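Local coordinates for molybdopterin biosynthesis enzyme, MoaB (Thermus thermophilus, PDB 2IS8), which probably binds molybdopterin during the biosynthesis of the molybdenum cofactor, at residues M1-I6 with P34-A39; I6-D11 with L67-T72. All blocks are in the same frame, centred on the assembly; numbering follows the deposited sequence.

Contact 1: residues M1-I6 with P34-A39; sequences MFRVGI and PFEVAA
Two torsions bring Met1 and Glu36 together: Met1 sets CG trans to its own N and then bends twice, and Glu36 tucks CG between its backbone N and carbonyl carbon (chi1 53°) and runs extended from there. The two chains cross at about a right angle, with Met1 CG 3.6 Å from Glu36 CD and the sulfur against the peptide link between Pro34 and Phe35. A water clasps the pair from the polar side, donating to Met1 O and, at 2.9 Å, to Glu36 OE2. Arg3 reaches past this carboxylate without forming a salt bridge; only its aliphatic CG comes near, 3.5 Å from Glu36 OE2, while NH1 is bonded to Glu61 O.

The opposite face is apolar. Val4 CG2 leans obliquely on Phe35 CD1 at 3.9 Å, and Ile6 CD1 slants across Val37 to within 4.0 Å of CG1. Between the faces run parallel-strand bonds, among them Val4 N to Glu36 O at 2.8 Å. The register then slips by one residue in a beta bulge: Val4 O accepts Ala38 N at 2.8 Å and, weakly, Ala39 N at 3.4 Å, before Ile6 N resumes pairing with Ala39 O.

The pair illustrates the parallel beta-alpha-beta unit, strands 2-9 and 35-43 linked through helix 21-30. That helix packs on Ile6, Phe35 and Val37, helix 146-154 covers Phe2 and Phe35, and strand 65-69 flanks 2-9 on the side away from 35-43.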
loop_
_atom_site.group_PDB
_atom_site.type_symbol
_atom_site.label_atom_id
_atom_site.label_comp_id
_atom_site.label_asym_id
_atom_site.label_seq_id
_atom_site.Cartn_x
_atom_site.Cartn_y
_atom_site.Cartn_z
ATOM N N MET B 1 12.088 -25.326 -7.042
ATOM C CA MET B 1 11.845 -25.144 -8.507
ATOM C C MET B 1 10.373 -24.817 -8.742
ATOM O O MET B 1 9.487 -25.603 -8.404
ATOM C CB MET B 1 12.234 -26.417 -9.262
ATOM C CG MET B 1 12.159 -26.290 -10.772
ATOM S SD MET B 1 13.075 -24.863 -11.377
ATOM C CE MET B 1 14.772 -25.391 -11.096
ATOM N N PHE B 2 10.122 -23.652 -9.334
ATOM C CA PHE B 2 8.757 -23.199 -9.575
ATOM C C PHE B 2 8.461 -22.917 -11.045
ATOM O O PHE B 2 9.260 -22.300 -11.743
ATOM C CB PHE B 2 8.500 -21.941 -8.745
ATOM C CG PHE B 2 8.789 -22.120 -7.283
ATOM C CD1 PHE B 2 7.929 -22.857 -6.479
ATOM C CD2 PHE B 2 9.940 -21.581 -6.717
ATOM C CE1 PHE B 2 8.212 -23.055 -5.129
ATOM C CE2 PHE B 2 10.233 -21.775 -5.366
ATOM C CZ PHE B 2 9.368 -22.512 -4.575
ATOM N N ARG B 3 7.304 -23.390 -11.502
ATOM C CA ARG B 3 6.883 -23.199 -12.884
ATOM C C ARG B 3 6.337 -21.794 -13.053
ATOM O O ARG B 3 5.401 -21.386 -12.366
ATOM C CB ARG B 3 5.828 -24.238 -13.256
ATOM C CG ARG B 3 6.360 -25.663 -13.166
ATOM C CD ARG B 3 5.240 -26.676 -13.261
ATOM N NE ARG B 3 4.553 -26.609 -14.543
ATOM C CZ ARG B 3 3.230 -26.591 -14.675
ATOM N NH1 ARG B 3 2.453 -26.625 -13.600
ATOM N NH2 ARG B 3 2.685 -26.548 -15.880
ATOM N N VAL B 4 6.927 -21.064 -13.994
ATOM C CA VAL B 4 6.560 -19.679 -14.251
ATOM C C VAL B 4 5.923 -19.453 -15.610
ATOM O O VAL B 4 6.304 -20.075 -16.597
ATOM C CB VAL B 4 7.808 -18.775 -14.169
ATOM C CG1 VAL B 4 7.424 -17.303 -14.322
ATOM C CG2 VAL B 4 8.519 -19.005 -12.856
ATOM N N GLY B 5 4.961 -18.538 -15.644
ATOM C CA GLY B 5 4.306 -18.169 -16.884
ATOM C C GLY B 5 4.532 -16.679 -17.088
ATOM O O GLY B 5 4.385 -15.897 -16.144
ATOM N N ILE B 6 4.908 -16.283 -18.300
ATOM C CA ILE B 6 5.147 -14.877 -18.614
ATOM C C ILE B 6 4.069 -14.416 -19.589
ATOM O O ILE B 6 3.975 -14.916 -20.708
ATOM C CB ILE B 6 6.552 -14.675 -19.245
ATOM C CG1 ILE B 6 7.630 -15.106 -18.243
ATOM C CG2 ILE B 6 6.755 -13.211 -19.639
ATOM C CD1 ILE B 6 9.030 -15.134 -18.814
ATOM N N PRO B 34 15.542 -20.860 -8.856
ATOM C CA PRO B 34 14.636 -22.012 -8.815
ATOM C C PRO B 34 13.407 -21.747 -9.665
ATOM O O PRO B 34 12.277 -21.884 -9.201
ATOM C CB PRO B 34 14.298 -22.124 -7.329
ATOM C CG PRO B 34 14.280 -20.694 -6.894
ATOM C CD PRO B 34 15.525 -20.138 -7.568
ATOM N N PHE B 35 13.643 -21.375 -10.917
ATOM C CA PHE B 35 12.559 -21.050 -11.828
ATOM C C PHE B 35 12.690 -21.732 -13.178
ATOM O O PHE B 35 13.790 -21.870 -13.712
ATOM C CB PHE B 35 12.521 -19.540 -12.073
ATOM C CG PHE B 35 12.449 -18.723 -10.821
ATOM C CD1 PHE B 35 11.276 -18.670 -10.076
ATOM C CD2 PHE B 35 13.566 -18.022 -10.368
ATOM C CE1 PHE B 35 11.209 -17.935 -8.899
ATOM C CE2 PHE B 35 13.510 -17.283 -9.187
ATOM C CZ PHE B 35 12.332 -17.238 -8.451
ATOM N N GLU B 36 11.555 -22.156 -13.720
ATOM C CA GLU B 36 11.519 -22.749 -15.047
ATOM C C GLU B 36 10.301 -22.152 -15.741
ATOM O O GLU B 36 9.169 -22.269 -15.260
ATOM C CB GLU B 36 11.443 -24.283 -14.983
ATOM C CG GLU B 36 10.336 -24.867 -14.130
ATOM C CD GLU B 36 10.469 -26.377 -13.965
ATOM O OE1 GLU B 36 11.479 -26.952 -14.435
ATOM O OE2 GLU B 36 9.564 -26.990 -13.359
ATOM N N VAL B 37 10.554 -21.467 -16.850
ATOM C CA VAL B 37 9.492 -20.827 -17.613
ATOM C C VAL B 37 8.758 -21.893 -18.407
ATOM O O VAL B 37 9.280 -22.440 -19.385
ATOM C CB VAL B 37 10.064 -19.746 -18.552
ATOM C CG1 VAL B 37 8.937 -19.070 -19.332
ATOM C CG2 VAL B 37 10.813 -18.707 -17.730
ATOM N N ALA B 38 7.540 -22.181 -17.964
ATOM C CA ALA B 38 6.713 -23.214 -18.566
ATOM C C ALA B 38 5.651 -22.675 -19.516
ATOM O O ALA B 38 4.942 -23.441 -20.158
ATOM C CB ALA B 38 6.056 -24.037 -17.466
ATOM N N ALA B 39 5.535 -21.358 -19.603
ATOM C CA ALA B 39 4.546 -20.766 -20.491
ATOM C C ALA B 39 4.859 -19.327 -20.823
ATOM O O ALA B 39 5.425 -18.598 -20.015
ATOM C CB ALA B 39 3.157 -20.855 -19.862
HETATM O O HOH W 1 8.442 -27.310 -10.691
#

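Contact 2: residues I6-D11 with L67-T72; sequences ILTVSD and LTNGGT
Thr8 and Asn69 form the tight part of this contact. Asn69 holds CG in the crowded position between its backbone N and carbonyl carbon (chi1 65°), which turns the amide across Thr8 obliquely: OD1 lies 2.9 Å from Thr8 OG1, and ND2 sits 3.5 Å from Thr8 CG2. The buried hydroxyl is hydrogen-bonded to Asp20 OD2, and its one proton has both acceptors within reach. An alanine in place of Asn69 removes the amide, which is likely to leave Thr8 OG1 with Asp20 alone of these two partners and to open a gap beside the threonine methyl.

The backbones pair in parallel with little twist (19°): Leu7 N binds Leu67 O, Asn69 N binds Leu7 O, and Val9 N meets Asn69 O at 3.0 Å, almost along the C=O axis. On the other face, Leu7 CD2 rests obliquely against Thr68 CG2 at 4.1 Å.

Beyond Val9 the fit slackens. A water replaces direct pairing, donating to Val9 O at 2.8 Å and to Asn69 O, while Ser10 and Asp11 diverge from the Gly-Gly-Thr turn. Gly70 suits this departure, since a CB there would lie about 2.9 Å from Val9 O and press on the preceding carbonyl. In relatives such a glycine-rich turn belongs to the molybdopterin site, and it probably does here.

Helix 47-60 packs on Leu7 and Val9, whereas helix 21-30 packs on Leu67 and Asn69; strand 35-43 adjoins 6-9, and Thr68 OG1 bonds to Asn127 of strand 123-128.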
loop_
_atom_site.group_PDB
_atom_site.type_symbol
_atom_site.label_atom_id
_atom_site.label_comp_id
_atom_site.label_asym_id
_atom_site.label_seq_id
_atom_site.Cartn_x
_atom_site.Cartn_y
_atom_site.Cartn_z
ATOM N N ILE B 6 4.908 -16.283 -18.300
ATOM C CA ILE B 6 5.147 -14.877 -18.614
ATOM C C ILE B 6 4.069 -14.416 -19.589
ATOM O O ILE B 6 3.975 -14.916 -20.708
ATOM C CB ILE B 6 6.552 -14.675 -19.245
ATOM C CG1 ILE B 6 7.630 -15.106 -18.243
ATOM C CG2 ILE B 6 6.755 -13.211 -19.639
ATOM C CD1 ILE B 6 9.030 -15.134 -18.814
ATOM N N LEU B 7 3.248 -13.466 -19.149
ATOM C CA LEU B 7 2.164 -12.949 -19.974
ATOM C C LEU B 7 2.409 -11.502 -20.381
ATOM O O LEU B 7 2.371 -10.602 -19.542
ATOM C CB LEU B 7 0.841 -13.037 -19.210
ATOM C CG LEU B 7 -0.410 -12.575 -19.963
ATOM C CD1 LEU B 7 -0.621 -13.455 -21.184
ATOM C CD2 LEU B 7 -1.615 -12.640 -19.043
ATOM N N THR B 8 2.657 -11.275 -21.670
ATOM C CA THR B 8 2.895 -9.922 -22.167
ATOM C C THR B 8 1.583 -9.292 -22.629
ATOM O O THR B 8 0.997 -9.700 -23.634
ATOM C CB THR B 8 3.911 -9.925 -23.323
ATOM O OG1 THR B 8 5.174 -10.382 -22.827
ATOM C CG2 THR B 8 4.079 -8.520 -23.898
ATOM N N VAL B 9 1.125 -8.291 -21.884
ATOM C CA VAL B 9 -0.163 -7.662 -22.154
ATOM C C VAL B 9 -0.005 -6.437 -23.046
ATOM O O VAL B 9 0.737 -5.511 -22.719
ATOM C CB VAL B 9 -0.872 -7.248 -20.851
ATOM C CG1 VAL B 9 -2.257 -6.695 -21.150
ATOM C CG2 VAL B 9 -0.957 -8.427 -19.893
ATOM N N SER B 10 -0.706 -6.438 -24.176
ATOM C CA SER B 10 -0.721 -5.286 -25.069
ATOM C C SER B 10 -1.635 -5.568 -26.258
ATOM O O SER B 10 -1.999 -6.714 -26.515
ATOM C CB SER B 10 0.706 -4.887 -25.453
ATOM O OG SER B 10 0.703 -3.797 -26.358
ATOM N N ASP B 11 -2.000 -4.512 -26.979
ATOM C CA ASP B 11 -2.562 -4.625 -28.319
ATOM C C ASP B 11 -1.471 -4.559 -29.382
ATOM O O ASP B 11 -1.648 -5.047 -30.498
ATOM C CB ASP B 11 -3.598 -3.525 -28.559
ATOM C CG ASP B 11 -4.754 -3.591 -27.582
ATOM O OD1 ASP B 11 -5.114 -4.709 -27.158
ATOM O OD2 ASP B 11 -5.365 -2.577 -27.182
ATOM N N LEU B 67 3.948 -13.938 -14.125
ATOM C CA LEU B 67 4.504 -12.608 -14.248
ATOM C C LEU B 67 3.913 -11.971 -15.491
ATOM O O LEU B 67 4.246 -12.356 -16.612
ATOM C CB LEU B 67 6.030 -12.673 -14.385
ATOM C CG LEU B 67 6.801 -13.293 -13.217
ATOM C CD1 LEU B 67 8.292 -13.369 -13.559
ATOM C CD2 LEU B 67 6.591 -12.451 -11.959
ATOM N N THR B 68 3.000 -11.028 -15.296
ATOM C CA THR B 68 2.431 -10.322 -16.439
ATOM C C THR B 68 3.320 -9.096 -16.569
ATOM O O THR B 68 3.978 -8.699 -15.602
ATOM C CB THR B 68 0.973 -9.836 -16.194
ATOM O OG1 THR B 68 0.963 -8.780 -15.222
ATOM C CG2 THR B 68 0.100 -10.974 -15.710
ATOM N N ASN B 69 3.375 -8.511 -17.757
ATOM C CA ASN B 69 4.150 -7.299 -17.942
ATOM C C ASN B 69 3.370 -6.371 -18.860
ATOM O O ASN B 69 2.802 -6.809 -19.863
ATOM C CB ASN B 69 5.551 -7.590 -18.508
ATOM C CG ASN B 69 5.522 -8.167 -19.916
ATOM O OD1 ASN B 69 5.553 -9.388 -20.108
ATOM N ND2 ASN B 69 5.460 -7.290 -20.909
ATOM N N GLY B 70 3.312 -5.100 -18.476
ATOM C CA GLY B 70 2.602 -4.096 -19.255
ATOM C C GLY B 70 1.180 -3.805 -18.807
ATOM O O GLY B 70 0.566 -4.606 -18.101
ATOM N N GLY B 71 0.660 -2.650 -19.224
ATOM C CA GLY B 71 -0.702 -2.263 -18.892
ATOM C C GLY B 71 -0.915 -1.826 -17.455
ATOM O O GLY B 71 -2.030 -1.906 -16.943
ATOM N N THR B 72 0.142 -1.355 -16.805
ATOM C CA THR B 72 0.042 -0.921 -15.415
ATOM C C THR B 72 0.186 0.590 -15.262
ATOM O O THR B 72 0.189 1.103 -14.142
ATOM C CB THR B 72 1.120 -1.600 -14.535
ATOM O OG1 THR B 72 2.423 -1.176 -14.951
ATOM C CG2 THR B 72 1.024 -3.117 -14.648
HETATM O O HOH W 2 3.496 -5.377 -22.415
#

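How the contacts relate
Both contacts are built on strand 2-9, which lies between strands 35-43 and 65-69 in one mixed sheet, and their centres are 16 Å apart. Contact 1 uses the start of that strand and contact 2 its end, with Ile6 common to both. Along the chain the segments alternate: 1-6, 6-11, 34-39, 67-72. Gly5 O lies 2.8 Å from Leu67 N, probably a hydrogen bond, and Val4 packs on Leu67, which ties the two directly. In parallel alpha/beta folds binding sites commonly form at the C-terminal ends of the strands; here that is the end where contact 2 lies, and its loops probably help to shape the site.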